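Local coordinates for vitamin B12-binding protein (Vibrio cholerae O395, PDB 5YSC), which binds vitamin B12 in the periplasm and probably hands it to the BtuC subunits of the BtuCD importer, at residues I211-H216 and D237-L242; A37-K42 and H123-P128; Q66-E71 and A94-L99; T31-A36 and P250-L255. All coordinates share one frame; numbering follows the deposited sequence.

Contact 1: I211-H216 and D237-L242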
loop_
_atom_site.group_PDB
_atom_site.type_symbol
_atom_site.label_atom_id
_atom_site.label_comp_id
_atom_site.label_asym_id
_atom_site.label_seq_id
_atom_site.Cartn_x
_atom_site.Cartn_y
_atom_site.Cartn_z
ATOM N N ILE A 211 -6.795 -17.834 0.108
ATOM C CA ILE A 211 -6.254 -17.111 1.258
ATOM C C ILE A 211 -4.894 -16.527 0.885
ATOM O O ILE A 211 -3.997 -17.257 0.455
ATOM C CB ILE A 211 -6.137 -18.021 2.486
ATOM C CG1 ILE A 211 -7.553 -18.424 2.939
ATOM C CG2 ILE A 211 -5.421 -17.293 3.601
ATOM C CD1 ILE A 211 -7.601 -19.510 4.005
ATOM N N PHE A 212 -4.745 -15.223 1.074
ATOM C CA PHE A 212 -3.472 -14.537 0.923
ATOM C C PHE A 212 -2.903 -14.178 2.287
ATOM O O PHE A 212 -3.638 -13.723 3.177
ATOM C CB PHE A 212 -3.635 -13.275 0.085
ATOM C CG PHE A 212 -3.909 -13.549 -1.379
ATOM C CD1 PHE A 212 -3.031 -14.296 -2.143
ATOM C CD2 PHE A 212 -5.077 -13.104 -1.960
ATOM C CE1 PHE A 212 -3.288 -14.522 -3.446
ATOM C CE2 PHE A 212 -5.367 -13.349 -3.280
ATOM C CZ PHE A 212 -4.460 -14.065 -4.033
ATOM N N THR A 213 -1.593 -14.354 2.445
ATOM C CA THR A 213 -0.939 -14.140 3.727
ATOM C C THR A 213 0.476 -13.599 3.465
ATOM O O THR A 213 0.759 -13.066 2.386
ATOM C CB THR A 213 -0.982 -15.450 4.544
ATOM O OG1 THR A 213 -0.545 -15.215 5.901
ATOM C CG2 THR A 213 -0.094 -16.551 3.870
ATOM N N SER A 214 1.369 -13.745 4.451
ATOM C CA SER A 214 2.726 -13.228 4.381
ATOM C C SER A 214 3.713 -14.333 4.016
ATOM O O SER A 214 3.454 -15.529 4.185
ATOM C CB SER A 214 3.128 -12.606 5.721
ATOM O OG SER A 214 3.229 -13.622 6.718
ATOM N N GLU A 215 4.879 -13.906 3.525
ATOM C CA GLU A 215 5.937 -14.859 3.233
ATOM C C GLU A 215 6.370 -15.548 4.509
ATOM O O GLU A 215 6.669 -16.747 4.510
ATOM C CB GLU A 215 7.082 -14.125 2.541
ATOM C CG GLU A 215 6.618 -13.505 1.224
ATOM C CD GLU A 215 7.686 -12.733 0.459
ATOM O OE1 GLU A 215 7.345 -11.669 -0.113
ATOM O OE2 GLU A 215 8.853 -13.189 0.410
ATOM N N HIS A 216 6.258 -14.820 5.615
ATOM C CA HIS A 216 6.689 -15.281 6.930
ATOM C C HIS A 216 5.813 -16.442 7.390
ATOM O O HIS A 216 6.314 -17.484 7.831
ATOM C CB HIS A 216 6.625 -14.108 7.929
ATOM C CG HIS A 216 6.519 -12.749 7.276
ATOM N ND1 HIS A 216 7.164 -12.427 6.094
ATOM C CD2 HIS A 216 5.814 -11.642 7.623
ATOM C CE1 HIS A 216 6.868 -11.188 5.749
ATOM N NE2 HIS A 216 6.055 -10.686 6.662
ATOM N N ASP A 237 -4.802 -25.964 -2.358
ATOM C CA ASP A 237 -3.439 -25.428 -2.385
ATOM C C ASP A 237 -3.433 -23.976 -2.863
ATOM O O ASP A 237 -2.597 -23.562 -3.673
ATOM C CB ASP A 237 -2.546 -26.301 -3.265
ATOM C CG ASP A 237 -1.090 -25.866 -3.267
ATOM O OD1 ASP A 237 -0.663 -25.142 -2.338
ATOM O OD2 ASP A 237 -0.361 -26.260 -4.215
ATOM N N GLN A 238 -4.384 -23.194 -2.350
ATOM C CA GLN A 238 -4.551 -21.793 -2.721
ATOM C C GLN A 238 -4.408 -20.887 -1.504
ATOM O O GLN A 238 -5.162 -19.925 -1.325
ATOM C CB GLN A 238 -5.885 -21.581 -3.426
ATOM C CG GLN A 238 -5.990 -22.427 -4.680
ATOM C CD GLN A 238 -7.227 -22.160 -5.546
ATOM O OE1 GLN A 238 -7.251 -22.519 -6.721
ATOM N NE2 GLN A 238 -8.257 -21.541 -4.969
ATOM N N VAL A 239 -3.412 -21.182 -0.673
ATOM C CA VAL A 239 -2.945 -20.269 0.353
ATOM C C VAL A 239 -1.590 -19.794 -0.122
ATOM O O VAL A 239 -0.651 -20.599 -0.252
ATOM C CB VAL A 239 -2.854 -20.928 1.731
ATOM C CG1 VAL A 239 -2.427 -19.916 2.755
ATOM C CG2 VAL A 239 -4.214 -21.544 2.090
ATOM N N TRP A 240 -1.484 -18.486 -0.385
ATOM C CA TRP A 240 -0.275 -17.925 -0.966
ATOM C C TRP A 240 0.161 -16.671 -0.223
ATOM O O TRP A 240 -0.657 -15.872 0.243
ATOM C CB TRP A 240 -0.490 -17.565 -2.433
ATOM C CG TRP A 240 -0.759 -18.717 -3.332
ATOM C CD1 TRP A 240 0.079 -19.760 -3.572
ATOM C CD2 TRP A 240 -1.910 -18.920 -4.185
ATOM N NE1 TRP A 240 -0.484 -20.617 -4.504
ATOM C CE2 TRP A 240 -1.696 -20.119 -4.895
ATOM C CE3 TRP A 240 -3.091 -18.197 -4.426
ATOM C CZ2 TRP A 240 -2.624 -20.616 -5.823
ATOM C CZ3 TRP A 240 -4.001 -18.682 -5.343
ATOM C CH2 TRP A 240 -3.761 -19.885 -6.036
ATOM N N ALA A 241 1.471 -16.502 -0.128
ATOM C CA ALA A 241 2.027 -15.242 0.344
ATOM C C ALA A 241 1.981 -14.182 -0.737
ATOM O O ALA A 241 2.204 -14.482 -1.906
ATOM C CB ALA A 241 3.467 -15.413 0.767
ATOM N N LEU A 242 1.775 -12.926 -0.324
ATOM C CA LEU A 242 1.922 -11.765 -1.184
ATOM C C LEU A 242 3.038 -10.899 -0.632
ATOM O O LEU A 242 3.265 -10.874 0.581
ATOM C CB LEU A 242 0.629 -10.955 -1.255
ATOM C CG LEU A 242 -0.525 -11.733 -1.901
ATOM C CD1 LEU A 242 -1.826 -10.925 -1.810
ATOM C CD2 LEU A 242 -0.235 -12.125 -3.348
#

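Contact 2: A37-K42 and H123-P128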
loop_
_atom_site.group_PDB
_atom_site.type_symbol
_atom_site.label_atom_id
_atom_site.label_comp_id
_atom_site.label_asym_id
_atom_site.label_seq_id
_atom_site.Cartn_x
_atom_site.Cartn_y
_atom_site.Cartn_z
ATOM N N ALA A 37 8.978 10.781 -8.237
ATOM C CA ALA A 37 8.580 12.104 -8.680
ATOM C C ALA A 37 9.754 13.025 -8.856
ATOM O O ALA A 37 9.530 14.212 -9.107
ATOM C CB ALA A 37 7.590 12.729 -7.682
ATOM N N GLY A 38 10.984 12.533 -8.717
ATOM C CA GLY A 38 12.144 13.401 -8.835
ATOM C C GLY A 38 12.358 14.352 -7.675
ATOM O O GLY A 38 12.824 15.487 -7.879
ATOM N N LEU A 39 12.003 13.924 -6.461
ATOM C CA LEU A 39 12.198 14.686 -5.232
ATOM C C LEU A 39 13.187 14.043 -4.278
ATOM O O LEU A 39 13.449 14.602 -3.203
ATOM C CB LEU A 39 10.856 14.859 -4.496
ATOM C CG LEU A 39 9.676 15.387 -5.324
ATOM C CD1 LEU A 39 8.403 15.540 -4.497
ATOM C CD2 LEU A 39 10.058 16.739 -5.899
ATOM N N GLY A 40 13.699 12.849 -4.589
ATOM C CA GLY A 40 14.428 12.088 -3.586
ATOM C C GLY A 40 15.639 12.814 -3.042
ATOM O O GLY A 40 15.949 12.711 -1.844
ATOM N N ASP A 41 16.329 13.554 -3.899
ATOM C CA ASP A 41 17.530 14.269 -3.488
ATOM C C ASP A 41 17.234 15.392 -2.504
ATOM O O ASP A 41 18.130 15.869 -1.810
ATOM C CB ASP A 41 18.251 14.838 -4.708
ATOM C CG ASP A 41 18.779 13.759 -5.619
ATOM O OD1 ASP A 41 18.796 12.585 -5.205
ATOM O OD2 ASP A 41 19.179 14.085 -6.751
ATOM N N LYS A 42 15.976 15.813 -2.452
ATOM C CA LYS A 42 15.570 16.915 -1.568
ATOM C C LYS A 42 14.944 16.443 -0.266
ATOM O O LYS A 42 14.605 17.276 0.584
ATOM C CB LYS A 42 14.595 17.852 -2.283
ATOM C CG LYS A 42 15.107 18.423 -3.566
ATOM C CD LYS A 42 16.398 19.119 -3.364
ATOM C CE LYS A 42 16.750 19.862 -4.619
ATOM N NZ LYS A 42 18.147 20.278 -4.521
ATOM N N HIS A 123 5.350 18.531 -9.569
ATOM C CA HIS A 123 5.274 19.994 -9.612
ATOM C C HIS A 123 6.263 20.651 -8.663
ATOM O O HIS A 123 6.536 21.855 -8.785
ATOM C CB HIS A 123 3.863 20.474 -9.263
ATOM C CG HIS A 123 2.856 20.210 -10.327
ATOM N ND1 HIS A 123 2.569 18.944 -10.778
ATOM C CD2 HIS A 123 2.066 21.047 -11.033
ATOM C CE1 HIS A 123 1.644 19.013 -11.716
ATOM N NE2 HIS A 123 1.327 20.279 -11.893
ATOM N N TYR A 124 6.771 19.897 -7.701
ATOM C CA TYR A 124 7.682 20.468 -6.726
ATOM C C TYR A 124 9.114 20.132 -7.073
ATOM O O TYR A 124 10.022 20.415 -6.303
ATOM C CB TYR A 124 7.376 19.955 -5.320
ATOM C CG TYR A 124 6.008 20.324 -4.819
ATOM C CD1 TYR A 124 5.795 21.506 -4.131
ATOM C CD2 TYR A 124 4.931 19.491 -5.031
ATOM C CE1 TYR A 124 4.547 21.840 -3.672
ATOM C CE2 TYR A 124 3.681 19.817 -4.575
ATOM C CZ TYR A 124 3.491 20.992 -3.899
ATOM O OH TYR A 124 2.232 21.309 -3.448
ATOM N N SER A 125 9.314 19.517 -8.231
ATOM C CA SER A 125 10.643 19.046 -8.583
ATOM C C SER A 125 11.378 20.102 -9.399
ATOM O O SER A 125 10.764 20.874 -10.143
ATOM C CB SER A 125 10.561 17.741 -9.377
ATOM O OG SER A 125 11.849 17.331 -9.816
ATOM N N ALA A 126 12.705 20.116 -9.251
ATOM C CA ALA A 126 13.552 20.953 -10.100
ATOM C C ALA A 126 13.634 20.406 -11.515
ATOM O O ALA A 126 13.994 21.149 -12.440
ATOM C CB ALA A 126 14.947 21.068 -9.500
ATOM N N ASN A 127 13.277 19.135 -11.697
ATOM C CA ASN A 127 13.270 18.467 -12.995
ATOM C C ASN A 127 11.928 17.755 -13.164
ATOM O O ASN A 127 11.841 16.522 -13.111
ATOM C CB ASN A 127 14.456 17.500 -13.104
ATOM C CG ASN A 127 15.802 18.170 -12.791
ATOM O OD1 ASN A 127 16.392 18.808 -13.658
ATOM N ND2 ASN A 127 16.271 18.046 -11.547
ATOM N N PRO A 128 10.848 18.509 -13.387
ATOM C CA PRO A 128 9.519 17.889 -13.431
ATOM C C PRO A 128 9.353 16.776 -14.459
ATOM O O PRO A 128 8.379 16.021 -14.356
ATOM C CB PRO A 128 8.592 19.066 -13.758
ATOM C CG PRO A 128 9.384 20.299 -13.341
ATOM C CD PRO A 128 10.799 19.966 -13.597
HETATM O O HOH W 1 9.950 15.286 -11.411
HETATM O O HOH W 2 13.682 18.525 -7.293
#

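Contact 3: Q66-E71 and A94-L99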
loop_
_atom_site.group_PDB
_atom_site.type_symbol
_atom_site.label_atom_id
_atom_site.label_comp_id
_atom_site.label_asym_id
_atom_site.label_seq_id
_atom_site.Cartn_x
_atom_site.Cartn_y
_atom_site.Cartn_z
ATOM N N GLN A 66 2.541 5.263 15.292
ATOM C CA GLN A 66 1.826 5.838 16.420
ATOM C C GLN A 66 2.075 7.334 16.595
ATOM O O GLN A 66 1.236 8.041 17.126
ATOM C CB GLN A 66 2.169 5.085 17.709
ATOM C CG GLN A 66 3.651 4.848 17.906
ATOM C CD GLN A 66 3.943 3.661 18.802
ATOM O OE1 GLN A 66 3.030 3.025 19.324
ATOM N NE2 GLN A 66 5.224 3.361 18.990
ATOM N N THR A 67 3.221 7.810 16.125
ATOM C CA THR A 67 3.663 9.163 16.425
ATOM C C THR A 67 4.367 9.833 15.263
ATOM O O THR A 67 5.264 9.239 14.655
ATOM C CB THR A 67 4.646 9.140 17.594
ATOM O OG1 THR A 67 4.285 8.073 18.485
ATOM C CG2 THR A 67 4.642 10.473 18.320
ATOM N N ILE A 68 4.047 11.110 15.049
ATOM C CA ILE A 68 4.850 12.002 14.226
ATOM C C ILE A 68 5.699 12.861 15.151
ATOM O O ILE A 68 5.170 13.496 16.073
ATOM C CB ILE A 68 3.970 12.897 13.343
ATOM C CG1 ILE A 68 3.159 12.065 12.326
ATOM C CG2 ILE A 68 4.830 13.937 12.647
ATOM C CD1 ILE A 68 2.305 12.900 11.400
ATOM N N ASN A 69 7.008 12.921 14.883
ATOM C CA ASN A 69 7.937 13.654 15.730
ATOM C C ASN A 69 7.947 15.116 15.309
ATOM O O ASN A 69 8.786 15.585 14.539
ATOM C CB ASN A 69 9.330 13.046 15.648
ATOM C CG ASN A 69 10.267 13.583 16.712
ATOM O OD1 ASN A 69 10.155 14.740 17.148
ATOM N ND2 ASN A 69 11.202 12.740 17.140
ATOM N N ILE A 70 6.999 15.874 15.866
ATOM C CA ILE A 70 6.847 17.264 15.449
ATOM C C ILE A 70 8.041 18.097 15.886
ATOM O O ILE A 70 8.413 19.040 15.197
ATOM C CB ILE A 70 5.538 17.880 15.966
ATOM C CG1 ILE A 70 4.373 17.201 15.248
ATOM C CG2 ILE A 70 5.497 19.425 15.725
ATOM C CD1 ILE A 70 3.041 17.662 15.673
ATOM N N GLU A 71 8.618 17.790 17.035
ATOM C CA GLU A 71 9.795 18.512 17.497
ATOM C C GLU A 71 10.897 18.454 16.451
ATOM O O GLU A 71 11.462 19.481 16.068
ATOM C CB GLU A 71 10.273 17.918 18.811
ATOM C CG GLU A 71 11.420 18.683 19.458
ATOM C CD GLU A 71 11.695 18.247 20.881
ATOM O OE1 GLU A 71 11.108 17.247 21.349
ATOM O OE2 GLU A 71 12.507 18.922 21.537
ATOM N N ALA A 94 -2.991 17.803 11.791
ATOM C CA ALA A 94 -3.672 19.074 11.994
ATOM C C ALA A 94 -2.714 20.083 12.604
ATOM O O ALA A 94 -2.664 21.246 12.178
ATOM C CB ALA A 94 -4.916 18.888 12.880
ATOM N N LYS A 95 -1.909 19.648 13.577
ATOM C CA LYS A 95 -0.906 20.544 14.160
ATOM C C LYS A 95 0.017 21.087 13.084
ATOM O O LYS A 95 0.287 22.293 13.030
ATOM C CB LYS A 95 -0.091 19.824 15.237
ATOM C CG LYS A 95 -0.310 20.319 16.655
ATOM C CD LYS A 95 -0.699 19.207 17.606
ATOM C CE LYS A 95 0.496 18.401 18.062
ATOM N NZ LYS A 95 0.193 17.009 18.590
ATOM N N LEU A 96 0.521 20.203 12.213
ATOM C CA LEU A 96 1.415 20.646 11.146
ATOM C C LEU A 96 0.731 21.654 10.233
ATOM O O LEU A 96 1.369 22.612 9.762
ATOM C CB LEU A 96 1.905 19.433 10.345
ATOM C CG LEU A 96 2.880 18.538 11.098
ATOM C CD1 LEU A 96 3.181 17.307 10.225
ATOM C CD2 LEU A 96 4.154 19.270 11.483
ATOM N N ARG A 97 -0.549 21.433 9.928
ATOM C CA ARG A 97 -1.283 22.396 9.126
ATOM C C ARG A 97 -1.390 23.717 9.876
ATOM O O ARG A 97 -1.189 24.788 9.299
ATOM C CB ARG A 97 -2.674 21.867 8.773
ATOM C CG ARG A 97 -2.689 20.725 7.759
ATOM C CD ARG A 97 -4.091 20.429 7.180
ATOM N NE ARG A 97 -5.055 19.971 8.178
ATOM C CZ ARG A 97 -5.185 18.704 8.582
ATOM N NH1 ARG A 97 -4.391 17.746 8.075
ATOM N NH2 ARG A 97 -6.113 18.383 9.491
ATOM N N GLN A 98 -1.677 23.654 11.177
ATOM C CA GLN A 98 -1.869 24.883 11.942
ATOM C C GLN A 98 -0.561 25.640 12.083
ATOM O O GLN A 98 -0.562 26.874 12.170
ATOM C CB GLN A 98 -2.518 24.554 13.302
ATOM C CG GLN A 98 -4.073 24.732 13.270
ATOM C CD GLN A 98 -4.849 23.961 14.362
ATOM O OE1 GLN A 98 -4.272 23.189 15.142
ATOM N NE2 GLN A 98 -6.170 24.177 14.402
ATOM N N LEU A 99 0.561 24.929 12.048
ATOM C CA LEU A 99 1.874 25.547 12.106
ATOM C C LEU A 99 2.282 26.196 10.793
ATOM O O LEU A 99 3.348 26.815 10.749
ATOM C CB LEU A 99 2.913 24.510 12.501
ATOM C CG LEU A 99 2.951 24.107 13.971
ATOM C CD1 LEU A 99 3.855 22.876 14.157
ATOM C CD2 LEU A 99 3.464 25.271 14.778
#

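Contact 4: T31-A36 and P250-L255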
loop_
_atom_site.group_PDB
_atom_site.type_symbol
_atom_site.label_atom_id
_atom_site.label_comp_id
_atom_site.label_asym_id
_atom_site.label_seq_id
_atom_site.Cartn_x
_atom_site.Cartn_y
_atom_site.Cartn_z
ATOM N N THR A 31 7.607 7.996 0.551
ATOM C CA THR A 31 9.006 8.052 0.209
ATOM C C THR A 31 9.237 7.445 -1.166
ATOM O O THR A 31 9.971 8.019 -1.983
ATOM C CB THR A 31 9.807 7.338 1.293
ATOM O OG1 THR A 31 9.613 8.040 2.524
ATOM C CG2 THR A 31 11.284 7.261 0.946
ATOM N N GLU A 32 8.585 6.327 -1.458
ATOM C CA GLU A 32 8.735 5.766 -2.799
ATOM C C GLU A 32 8.251 6.751 -3.866
ATOM O O GLU A 32 8.918 6.964 -4.885
ATOM C CB GLU A 32 8.011 4.409 -2.918
ATOM C CG GLU A 32 8.598 3.318 -1.979
ATOM C CD GLU A 32 8.282 1.895 -2.360
ATOM O OE1 GLU A 32 8.301 1.561 -3.566
ATOM O OE2 GLU A 32 8.033 1.086 -1.430
ATOM N N ILE A 33 7.066 7.336 -3.669
ATOM C CA ILE A 33 6.505 8.234 -4.677
ATOM C C ILE A 33 7.347 9.480 -4.810
ATOM O O ILE A 33 7.480 10.033 -5.916
ATOM C CB ILE A 33 5.044 8.564 -4.325
ATOM C CG1 ILE A 33 4.156 7.323 -4.530
ATOM C CG2 ILE A 33 4.573 9.716 -5.137
ATOM C CD1 ILE A 33 4.179 6.786 -5.827
ATOM N N ALA A 34 7.920 9.946 -3.697
ATOM C CA ALA A 34 8.800 11.118 -3.743
ATOM C C ALA A 34 10.005 10.860 -4.644
ATOM O O ALA A 34 10.338 11.690 -5.505
ATOM C CB ALA A 34 9.232 11.531 -2.333
ATOM N N TYR A 35 10.662 9.703 -4.484
ATOM C CA TYR A 35 11.786 9.394 -5.376
ATOM C C TYR A 35 11.334 9.265 -6.822
ATOM O O TYR A 35 11.997 9.801 -7.726
ATOM C CB TYR A 35 12.507 8.118 -4.935
ATOM C CG TYR A 35 13.567 8.355 -3.889
ATOM C CD1 TYR A 35 13.237 8.359 -2.556
ATOM C CD2 TYR A 35 14.909 8.558 -4.223
ATOM C CE1 TYR A 35 14.176 8.571 -1.579
ATOM C CE2 TYR A 35 15.851 8.776 -3.247
ATOM C CZ TYR A 35 15.484 8.770 -1.912
ATOM O OH TYR A 35 16.444 8.966 -0.894
ATOM N N ALA A 36 10.185 8.609 -7.065
ATOM C CA ALA A 36 9.698 8.468 -8.439
ATOM C C ALA A 36 9.360 9.817 -9.066
ATOM O O ALA A 36 9.425 9.964 -10.300
ATOM C CB ALA A 36 8.478 7.565 -8.476
ATOM N N PRO A 250 1.054 2.173 -1.677
ATOM C CA PRO A 250 0.715 2.557 -3.049
ATOM C C PRO A 250 1.832 3.312 -3.749
ATOM O O PRO A 250 2.111 4.479 -3.438
ATOM C CB PRO A 250 -0.526 3.449 -2.872
ATOM C CG PRO A 250 -0.972 3.233 -1.494
ATOM C CD PRO A 250 0.206 2.855 -0.687
ATOM N N THR A 251 2.536 2.598 -4.652
ATOM C CA THR A 251 3.796 3.043 -5.227
ATOM C C THR A 251 3.886 2.472 -6.632
ATOM O O THR A 251 3.039 1.672 -7.036
ATOM C CB THR A 251 5.021 2.523 -4.470
ATOM O OG1 THR A 251 5.099 1.124 -4.742
ATOM C CG2 THR A 251 4.870 2.674 -2.970
ATOM N N PRO A 252 4.905 2.835 -7.396
ATOM C CA PRO A 252 5.130 2.113 -8.664
ATOM C C PRO A 252 5.248 0.615 -8.507
ATOM O O PRO A 252 4.822 -0.118 -9.422
ATOM C CB PRO A 252 6.439 2.730 -9.163
ATOM C CG PRO A 252 6.368 4.161 -8.574
ATOM C CD PRO A 252 5.864 3.923 -7.207
ATOM N N ARG A 253 5.792 0.130 -7.376
ATOM C CA ARG A 253 5.910 -1.304 -7.196
ATOM C C ARG A 253 4.560 -1.972 -6.979
ATOM O O ARG A 253 4.456 -3.194 -7.078
ATOM C CB ARG A 253 6.909 -1.597 -6.071
ATOM C CG ARG A 253 8.255 -1.007 -6.316
ATOM C CD ARG A 253 9.312 -1.611 -5.425
ATOM N NE ARG A 253 9.131 -1.217 -4.037
ATOM C CZ ARG A 253 9.620 -1.838 -2.972
ATOM N NH1 ARG A 253 10.272 -2.990 -3.077
ATOM N NH2 ARG A 253 9.393 -1.319 -1.751
ATOM N N THR A 254 3.501 -1.215 -6.707
ATOM C CA THR A 254 2.191 -1.842 -6.628
ATOM C C THR A 254 1.822 -2.520 -7.936
ATOM O O THR A 254 1.090 -3.494 -7.918
ATOM C CB THR A 254 1.134 -0.809 -6.217
ATOM O OG1 THR A 254 1.587 -0.128 -5.031
ATOM C CG2 THR A 254 -0.232 -1.450 -5.936
ATOM N N LEU A 255 2.371 -2.089 -9.071
ATOM C CA LEU A 255 2.055 -2.832 -10.282
ATOM C C LEU A 255 2.681 -4.230 -10.287
ATOM O O LEU A 255 2.110 -5.132 -10.901
ATOM C CB LEU A 255 2.462 -2.025 -11.499
ATOM C CG LEU A 255 1.701 -0.697 -11.558
ATOM C CD1 LEU A 255 2.072 0.023 -12.866
ATOM C CD2 LEU A 255 0.190 -0.819 -11.409
HETATM O O HOH W 3 6.023 -0.469 -2.693
#

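Contact 1: I211-H216 and D237-L242
The carbonyl oxygen W240 O takes the shortest bond of the contact, from T213 N at 2.8 Å. F212 CA sends a C-H to the same oxygen at 3.2 Å, so one acceptor serves two successive residues. The ladder continues with I211 N to Q238 O, W240 N to I211 O (2.9 Å, N-H...O 161°) and L242 N to T213 O. This alternation, with the strand axes 27° apart, is the evidence for a parallel ladder in which I211, F212 and T213 pair with V239, W240 and A241 respectively.

On one side of the sheet the F212 ring is met over a face by L242 CD1, 3.4 Å from F212 CG, while F212 CE1 points to the edge of the W240 ring, 3.8 Å from W240 CE3. Y264 of helix 254-267 stacks on W240, and the same helix also touches F212. On the other side, I211 CB lies 4.0 Å from V239 CG2, the two side chains running side by side. A241 CB fits against S214 O at 3.4 Å, where S214 caps helix 215-220 through A217 N. Strand 239-241 is the outermost strand, next to 210-213, of the four-stranded parallel sheet in one alpha/beta lobe of this periplasmic binding protein.

Contact 2: A37-K42 and H123-P128
S125 OG and G38 O make the direct polar link, a hydrogen bond of 2.8 Å donated by the serine. The hydroxyl stands 39° out of the carbonyl plane, with a C=O...OG angle of 125°. It also accepts from N127 N at 3.0 Å, an ST turn: OG donates to G38 O and accepts from N127 N, so two bonds fix its rotation. With OG anti to the backbone N (chi1 175°), the hydroxyl reaches across the contact while staying within range of N127 N.

Two waters add indirect polar links. One donates to A37 O at 2.6 Å and to N127 O at 2.8 Å; the other donates to G38 O and accepts from A126 N at 2.7 Å. G38 O therefore receives both a serine hydroxyl and a water.

The apolar part rests on one methyl. L39 CD2 packs on S125 CA at 3.6 Å and lies near S125 CB and Y124 CB, and L39 also touches L121 of helix 112-122 and I23 of strand 23-25. Y124 turns its ring to F18, edge to face.

G38, with its positive phi, is the C-prime residue of a Schellman motif closing helix 28-36, with L39 N bonded to A34 O and G38 N to Y35 O. The carbonyls of A37 and G38, at the end of that helix, are thus met by a hydroxyl and two waters, which implies a polar, partly hydrated join between two loops, with L39 packed beside it.

Contact 3: Q66-E71 and A94-L99
I70 and L96 bring the backbones nearest, with CA atoms 7.7 Å apart, a separation that leaves the join to side chains: the start of helix 70-76 and the incoming loop face the last turns of helix 90-98.

I70 does most of the work, using three of its carbons on three partners. Its CD1 meets the aliphatic part of K95, 3.6 Å from K95 CE and 3.8 Å from K95 CB, the two side chains crossing at about a right angle. The lysine chain is bent at chi2 (126°) and chi3 (80°), and the methyl meets it at both CB and CE. I70 CG2, anti to the backbone N, touches L99 CD1 at 4.1 Å, and I70 CG1 lies 4.3 Å from L96 CD2. I68 CG2 adds a looser contact with L96 CD1 at 4.5 Å. L96 continues inward to I73, F101 and I103, whereas K95 and L99 lie toward the surface.

A polar feature beside this apolar patch is local: N69 occupies the N-cap position and its OD1 accepts from K72 N. E71, in the first turn of the helix, is predicted to be important for BtuC binding. Helix 90-98 connects parallel strands 80-83 and 103-105 in a beta-alpha-beta crossover, and helix 70-76 with its leading loop packs on it, I68 lying about 7 Å (side chain to ligand) from the bound cyanocobalamin.

Contact 4: T31-A36 and P250-L255
R253 grips E32 side-on with two nitrogens, one to each carboxylate oxygen, in a two-bond salt bridge. R253 NH2 reaches E32 OE2 at 2.8 Å with an almost straight N-H...O angle of 175°, and R253 NE reaches E32 OE1 at 2.9 Å. Both oxygens lie close to the guanidinium plane, but the carboxylate is turned 45° against it: OE1 is met on the syn side, OE2 from above the carboxylate plane. E32 OE2 has further partners in R249, a second salt bridge, and a water that donates to it at 2.8 Å. Two arginines around one buried carboxylate would be expected to favour its ionised form. R253 also makes a cation-pi contact with Y52.

The same water is held by T251 OG1, which donates to it. T251 OG1, between the backbone N and the carbonyl carbon (chi1 71°), accepts weakly from R253 N, while T254 OG1 takes T251 N at 2.9 Å, the reciprocal bond of a capping box leading into the helix.

Outside this polar group, T251 CG2 packs against E32 CB at 3.6 Å. I33 CD1 lies 3.6 Å from P252 CD, and A36 CB 4.0 Å from P252 CG. I33 also contacts I114, I118 and L121 of helix 112-122. P250 touches cyanocobalamin directly, so the capping box and the salt-bridged helix 28-36 stand together beside the vitamin pocket of the binding protein.

In the fold
Contacts 1 and 2 lie about 37 Å apart, centre to centre, on opposite sides of the chain's centre, as do contacts 1 and 3. Contact 1 is a buried backbone ladder within one parallel sheet; contact 3, partly buried, joins helices flanking the other sheet through apolar side chains. Contact 4 uses helix 28-36 itself, contact 2 the loop that leaves it, and the two touch directly, with G40 CA 3.6 Å from Y35 CD2. Contact 2 is buried but water-linked and remote from the ligand, whereas contact 4, partly buried and nearest the chain's centre, is charged and borders the vitamin. Helix 254-267 begins in contact 4 and covers one face of contact 1.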